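Side-chain contacts in EchA1_1 (Mycobacterium avium subsp. paratuberculosis, PDB 3R9T), which probably catalyses the reversible hydration of (2E)-enoyl-CoA thioesters to (3S)-3-hydroxyacyl-CoA in fatty acid metabolism: residues 35-38 with 39-43; 170-173 with 174-178; 220-224 with 225-229. One frame throughout, in Å; residues are numbered along the deposited sequence.

Contact 1. Residues 35-38 with 39-43; sequences AAVS and IGVGD
Val37 O accepts a hydrogen bond from Val41 N at 2.9 Å, one of the i to i+4 series that opens helix 35-50. Its neighbour from Gly42 N to Ser38 O is equally short. Val37 and Val41, one turn apart, lie side by side and point the same way, with CG1 of Val37 and CG2 of Val41 meeting at 4.0 Å. A chi1 of 168° places CG2 of Val41 beside its backbone N, on the side of the previous turn, which brings it to 3.4 Å from Val37 O. The two valines pack on Ile24 and Ile22 of strand 19-24, seating the helix on the sheet within a beta-alpha-beta unit of the crotonase fold. Elsewhere on the helix, Ile39 turns CG1 back toward the preceding turn (chi1 -74°), placing it 3.3 Å from Ala35 O, the acceptor for Ile39 N. Ser38 OG is hydrogen-bonded to Asn34 O and to Leu82 O, and Leu82 lines the benzoic acid pocket. Two carbonyls are thus both hydrogen-bonded and flanked by hydrocarbon, while the buried serine hydroxyl, whose single proton must be shared or alternate between two backbone oxygens, ties the helix to a pocket-lining segment.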
loop_
_atom_site.group_PDB
_atom_site.type_symbol
_atom_site.label_atom_id
_atom_site.label_comp_id
_atom_site.label_asym_id
_atom_site.label_seq_id
_atom_site.Cartn_x
_atom_site.Cartn_y
_atom_site.Cartn_z
ATOM N N ALA B 35 -18.351 15.330 -22.198
ATOM C CA ALA B 35 -18.760 14.181 -23.022
ATOM C C ALA B 35 -17.987 14.032 -24.347
ATOM O O ALA B 35 -17.701 12.912 -24.768
ATOM C CB ALA B 35 -20.266 14.228 -23.287
ATOM N N ALA B 36 -17.661 15.147 -25.001
ATOM C CA ALA B 36 -16.900 15.116 -26.255
ATOM C C ALA B 36 -15.473 14.553 -26.066
ATOM O O ALA B 36 -14.983 13.775 -26.888
ATOM C CB ALA B 36 -16.848 16.515 -26.877
ATOM N N VAL B 37 -14.816 14.950 -24.979
ATOM C CA VAL B 37 -13.502 14.411 -24.643
ATOM C C VAL B 37 -13.637 12.910 -24.361
ATOM O O VAL B 37 -12.840 12.101 -24.835
ATOM C CB VAL B 37 -12.880 15.124 -23.424
ATOM C CG1 VAL B 37 -11.542 14.461 -23.020
ATOM C CG2 VAL B 37 -12.701 16.644 -23.685
ATOM N N SER B 38 -14.673 12.535 -23.618
ATOM C CA SER B 38 -14.879 11.131 -23.286
ATOM C C SER B 38 -15.067 10.257 -24.518
ATOM O O SER B 38 -14.623 9.116 -24.551
ATOM C CB SER B 38 -16.056 10.959 -22.320
ATOM O OG SER B 38 -15.834 11.707 -21.140
ATOM N N ILE B 39 -15.721 10.800 -25.534
ATOM C CA ILE B 39 -15.903 10.081 -26.791
ATOM C C ILE B 39 -14.576 9.828 -27.478
ATOM O O ILE B 39 -14.291 8.705 -27.902
ATOM C CB ILE B 39 -16.847 10.854 -27.729
ATOM C CG1 ILE B 39 -18.278 10.730 -27.214
ATOM C CG2 ILE B 39 -16.760 10.326 -29.157
ATOM C CD1 ILE B 39 -19.252 11.756 -27.804
ATOM N N GLY B 40 -13.768 10.875 -27.576
ATOM C CA GLY B 40 -12.470 10.785 -28.224
ATOM C C GLY B 40 -11.525 9.829 -27.528
ATOM O O GLY B 40 -10.863 9.013 -28.162
ATOM N N VAL B 41 -11.450 9.950 -26.211
ATOM C CA VAL B 41 -10.535 9.137 -25.424
ATOM C C VAL B 41 -10.991 7.670 -25.382
ATOM O O VAL B 41 -10.205 6.737 -25.635
ATOM C CB VAL B 41 -10.368 9.734 -24.005
ATOM C CG1 VAL B 41 -9.645 8.732 -23.076
ATOM C CG2 VAL B 41 -9.636 11.110 -24.060
ATOM N N GLY B 42 -12.269 7.472 -25.077
ATOM C CA GLY B 42 -12.843 6.146 -24.970
ATOM C C GLY B 42 -12.768 5.370 -26.271
ATOM O O GLY B 42 -12.368 4.218 -26.281
ATOM N N ASP B 43 -13.139 5.986 -27.387
ATOM C CA ASP B 43 -13.051 5.277 -28.670
ATOM C C ASP B 43 -11.598 4.905 -29.032
ATOM O O ASP B 43 -11.341 3.810 -29.531
ATOM C CB ASP B 43 -13.698 6.098 -29.796
ATOM C CG ASP B 43 -15.212 6.239 -29.645
ATOM O OD1 ASP B 43 -15.830 5.567 -28.790
ATOM O OD2 ASP B 43 -15.786 7.040 -30.412
#

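Contact 2. Residues 170-173 with 174-178; sequences EPLS and AAAAR
Ser173 and Leu172 address the start of helix 174-180 in two different ways, one through a hydroxyl oxygen and the other through a pair of methyls. Ser173 is the N-cap. Its OG sits between the backbone N and the carbonyl carbon (chi1 64°), and from this crowded position it meets Ala176 N at 3.0 Å in a capping bond with an N-H...O angle of 159°. The same oxygen lies 3.4 Å from Ala176 CB, so the capped residue presents both its N-H and its methyl to the serine. The carbonyl of Ser173 is used as well: Ser173 O takes the N-H of Ala177 at 2.9 Å, the first regular helical bond. Leu172, one residue earlier, carries its CG anti to the backbone N (chi1 -171°), and its fork then straddles two successive helix residues. CD1 meets Ala176 CB at 3.7 Å, while CD2 rests against both CA and CB of Ala177, the latter also at 3.7 Å. Leu182 touches the side chains of Leu172 and Ala177 from a following loop, and Phe134 packs on Ala177 while its backbone bonds to that of Leu172, so that strand 172-173 edges a small mixed sheet with strand 133-135. The strand therefore passes into the helix without a linker: an apolar fork packs against small alanine methyls, the adjacent serine hydroxyl serves Ala176 N, a first-turn N-H with no carbonyl from an earlier helical turn, and the serine carbonyl begins the regular series.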
loop_
_atom_site.group_PDB
_atom_site.type_symbol
_atom_site.label_atom_id
_atom_site.label_comp_id
_atom_site.label_asym_id
_atom_site.label_seq_id
_atom_site.Cartn_x
_atom_site.Cartn_y
_atom_site.Cartn_z
ATOM N N GLU B 170 -5.761 20.185 -0.907
ATOM C CA GLU B 170 -4.617 21.004 -1.280
ATOM C C GLU B 170 -3.747 20.290 -2.298
ATOM O O GLU B 170 -3.695 19.070 -2.318
ATOM C CB GLU B 170 -3.803 21.365 -0.042
ATOM C CG GLU B 170 -4.590 22.265 0.903
ATOM C CD GLU B 170 -3.907 22.566 2.216
ATOM O OE1 GLU B 170 -2.839 21.981 2.503
ATOM O OE2 GLU B 170 -4.457 23.407 2.967
ATOM N N PRO B 171 -3.054 21.054 -3.148
ATOM C CA PRO B 171 -2.314 20.455 -4.250
ATOM C C PRO B 171 -0.966 19.847 -3.832
ATOM O O PRO B 171 -0.441 20.113 -2.744
ATOM C CB PRO B 171 -2.124 21.633 -5.206
ATOM C CG PRO B 171 -2.056 22.815 -4.303
ATOM C CD PRO B 171 -3.020 22.524 -3.193
ATOM N N LEU B 172 -0.409 19.065 -4.747
ATOM C CA LEU B 172 0.818 18.298 -4.553
ATOM C C LEU B 172 1.715 18.630 -5.750
ATOM O O LEU B 172 1.237 18.584 -6.888
ATOM C CB LEU B 172 0.452 16.799 -4.550
ATOM C CG LEU B 172 1.513 15.767 -4.168
ATOM C CD1 LEU B 172 1.814 15.795 -2.673
ATOM C CD2 LEU B 172 1.074 14.374 -4.590
ATOM N N SER B 173 2.982 19.000 -5.524
ATOM C CA SER B 173 3.909 19.215 -6.647
ATOM C C SER B 173 4.252 17.917 -7.368
ATOM O O SER B 173 4.098 16.826 -6.833
ATOM C CB SER B 173 5.224 19.857 -6.187
ATOM O OG SER B 173 5.937 19.006 -5.304
ATOM N N ALA B 174 4.769 18.047 -8.577
ATOM C CA ALA B 174 5.236 16.880 -9.325
ATOM C C ALA B 174 6.341 16.166 -8.557
ATOM O O ALA B 174 6.341 14.947 -8.447
ATOM C CB ALA B 174 5.721 17.286 -10.701
ATOM N N ALA B 175 7.245 16.933 -7.977
ATOM C CA ALA B 175 8.314 16.354 -7.198
ATOM C C ALA B 175 7.791 15.555 -5.999
ATOM O O ALA B 175 8.246 14.449 -5.750
ATOM C CB ALA B 175 9.231 17.445 -6.729
ATOM N N ALA B 176 6.837 16.121 -5.263
ATOM C CA ALA B 176 6.294 15.424 -4.087
ATOM C C ALA B 176 5.536 14.165 -4.535
ATOM O O ALA B 176 5.622 13.113 -3.887
ATOM C CB ALA B 176 5.375 16.343 -3.268
ATOM N N ALA B 177 4.807 14.277 -5.643
ATOM C CA ALA B 177 4.109 13.116 -6.201
ATOM C C ALA B 177 5.096 12.021 -6.536
ATOM O O ALA B 177 4.852 10.849 -6.238
ATOM C CB ALA B 177 3.308 13.499 -7.428
ATOM N N ARG B 178 6.226 12.392 -7.128
ATOM C CA ARG B 178 7.244 11.412 -7.464
ATOM C C ARG B 178 7.875 10.809 -6.215
ATOM O O ARG B 178 8.118 9.610 -6.172
ATOM C CB ARG B 178 8.325 12.027 -8.355
ATOM C CG ARG B 178 9.227 11.006 -9.014
ATOM C CD ARG B 178 10.678 11.361 -8.879
ATOM N NE ARG B 178 11.089 11.446 -7.479
ATOM C CZ ARG B 178 11.660 10.474 -6.772
ATOM N NH1 ARG B 178 11.918 9.279 -7.301
ATOM N NH2 ARG B 178 11.981 10.708 -5.509
#

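Contact 3. Residues 220-224 with 225-229; sequences GVDDG and VVVGD
Val221 and Val226 form the close-packed face of a short beta hairpin. They are a non-hydrogen-bonded antiparallel pair whose side chains cross obliquely, CG2 of Val221 meeting CG2 of Val226 at 3.9 Å, and Phe99 touches both side chains. The backbone is drawn close here too, with the CA-H of Val221 directed at Val225 O over a C...O distance of 3.2 Å. Next along the strands, Asp222 and Val225 are a hydrogen-bonded pair. Asp222 N gives to Val225 O at 3.1 Å, and Val225 N returns a bond to Asp222 O from a position 52° out of the carbonyl plane, as the type I' turn through Asp223 and Gly224 brings the chain back. Both turn residues adopt the positive phi that this turn type requires. The tip is the solvent side of the contact: both residues are exposed, and the Asp223 side chain leads away from the second strand instead of packing on it. At the other end, Gly220 closes the preceding helix in a Schellman motif; its carbonyl oxygen accepts from Val227 N at 3.2 Å and weakly from a water that itself accepts from Gly228 N. Val227 then brings CG2 up to the OD2 end of the Asp222 carboxylate, at 3.4 Å. The charge has its main partners in the third subunit, where Arg238 and Arg235 both form salt bridges with Asp222 OD1; Arg235 of that subunit also packs on Val227. The hairpin thus divides its chemistry between its two faces: Val221 and Val226 pack against Phe99, while the other face presents a carboxylate whose charge is met by two arginines across the subunit interface, joining helix end, hairpin and trimer contact in a few residues.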
loop_
_atom_site.group_PDB
_atom_site.type_symbol
_atom_site.label_atom_id
_atom_site.label_comp_id
_atom_site.label_asym_id
_atom_site.label_seq_id
_atom_site.Cartn_x
_atom_site.Cartn_y
_atom_site.Cartn_z
ATOM N N GLY B 220 -6.132 -7.634 -10.920
ATOM C CA GLY B 220 -7.239 -8.516 -10.530
ATOM C C GLY B 220 -8.409 -8.460 -11.482
ATOM O O GLY B 220 -9.541 -8.282 -11.071
ATOM N N VAL B 221 -8.131 -8.659 -12.763
ATOM C CA VAL B 221 -9.135 -8.519 -13.801
ATOM C C VAL B 221 -9.742 -9.855 -14.164
ATOM O O VAL B 221 -9.033 -10.798 -14.521
ATOM C CB VAL B 221 -8.532 -7.859 -15.047
ATOM C CG1 VAL B 221 -9.543 -7.846 -16.247
ATOM C CG2 VAL B 221 -8.025 -6.452 -14.660
ATOM N N ASP B 222 -11.063 -9.912 -14.033
ATOM C CA ASP B 222 -11.871 -11.001 -14.555
ATOM C C ASP B 222 -12.813 -10.416 -15.615
ATOM O O ASP B 222 -13.518 -9.436 -15.362
ATOM C CB ASP B 222 -12.680 -11.670 -13.433
ATOM C CG ASP B 222 -11.800 -12.286 -12.350
ATOM O OD1 ASP B 222 -10.676 -12.747 -12.648
ATOM O OD2 ASP B 222 -12.252 -12.319 -11.184
ATOM N N ASP B 223 -12.780 -11.001 -16.807
ATOM C CA ASP B 223 -13.641 -10.582 -17.922
ATOM C C ASP B 223 -13.642 -9.065 -18.152
ATOM O O ASP B 223 -14.699 -8.436 -18.257
ATOM C CB ASP B 223 -15.073 -11.075 -17.699
ATOM C CG ASP B 223 -15.241 -12.555 -17.995
ATOM O OD1 ASP B 223 -14.220 -13.261 -18.116
ATOM O OD2 ASP B 223 -16.402 -13.003 -18.114
ATOM N N GLY B 224 -12.459 -8.466 -18.229
ATOM C CA GLY B 224 -12.362 -7.036 -18.528
ATOM C C GLY B 224 -12.709 -6.069 -17.406
ATOM O O GLY B 224 -12.715 -4.864 -17.631
ATOM N N VAL B 225 -12.984 -6.580 -16.205
ATOM C CA VAL B 225 -13.345 -5.742 -15.055
ATOM C C VAL B 225 -12.312 -5.856 -13.937
ATOM O O VAL B 225 -11.925 -6.956 -13.569
ATOM C CB VAL B 225 -14.721 -6.153 -14.475
ATOM C CG1 VAL B 225 -15.081 -5.301 -13.254
ATOM C CG2 VAL B 225 -15.789 -6.025 -15.546
ATOM N N VAL B 226 -11.889 -4.715 -13.399
ATOM C CA VAL B 226 -11.044 -4.669 -12.210
ATOM C C VAL B 226 -11.975 -4.944 -11.021
ATOM O O VAL B 226 -12.658 -4.055 -10.512
ATOM C CB VAL B 226 -10.318 -3.321 -12.075
ATOM C CG1 VAL B 226 -9.430 -3.282 -10.812
ATOM C CG2 VAL B 226 -9.486 -3.051 -13.340
ATOM N N VAL B 227 -11.960 -6.193 -10.572
ATOM C CA VAL B 227 -12.909 -6.700 -9.580
ATOM C C VAL B 227 -12.879 -5.937 -8.272
ATOM O O VAL B 227 -13.928 -5.627 -7.686
ATOM C CB VAL B 227 -12.586 -8.174 -9.268
ATOM C CG1 VAL B 227 -13.394 -8.672 -8.080
ATOM C CG2 VAL B 227 -12.834 -9.016 -10.490
ATOM N N GLY B 228 -11.671 -5.657 -7.811
ATOM C CA GLY B 228 -11.471 -5.024 -6.519
ATOM C C GLY B 228 -11.976 -3.594 -6.426
ATOM O O GLY B 228 -12.202 -3.095 -5.321
ATOM N N ASP B 229 -12.162 -2.929 -7.572
ATOM C CA ASP B 229 -12.673 -1.552 -7.585
ATOM C C ASP B 229 -14.192 -1.432 -7.448
ATOM O O ASP B 229 -14.712 -0.334 -7.189
ATOM C CB ASP B 229 -12.275 -0.835 -8.876
ATOM C CG ASP B 229 -10.803 -0.517 -8.962
ATOM O OD1 ASP B 229 -10.065 -0.653 -7.945
ATOM O OD2 ASP B 229 -10.402 -0.110 -10.086
HETATM O O HOH W 1 -9.016 -6.016 -8.584
#

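In the fold
The three contacts follow one another along the chain without touching. Contact 1 is the first turns of a helix, contact 2 a passage from strand to helix, and contact 3 a hairpin between helices 208-218 and 230-243. Contact 1 and contact 2 lie on opposite sides of the chain's centre, their centres about 27 Å apart. The centre of contact 3 is about 22 Å from that of contact 1 and about 29 Å from that of contact 2. In contact 1, the side chain of Ser38 is about 10 Å from the bound benzoic acid. The other two connect along the chain: strand 133-135, paired with contact 2, precedes pocket residue Glu138, and contact 3 leads into helix 230-243, which carries pocket residue Met240.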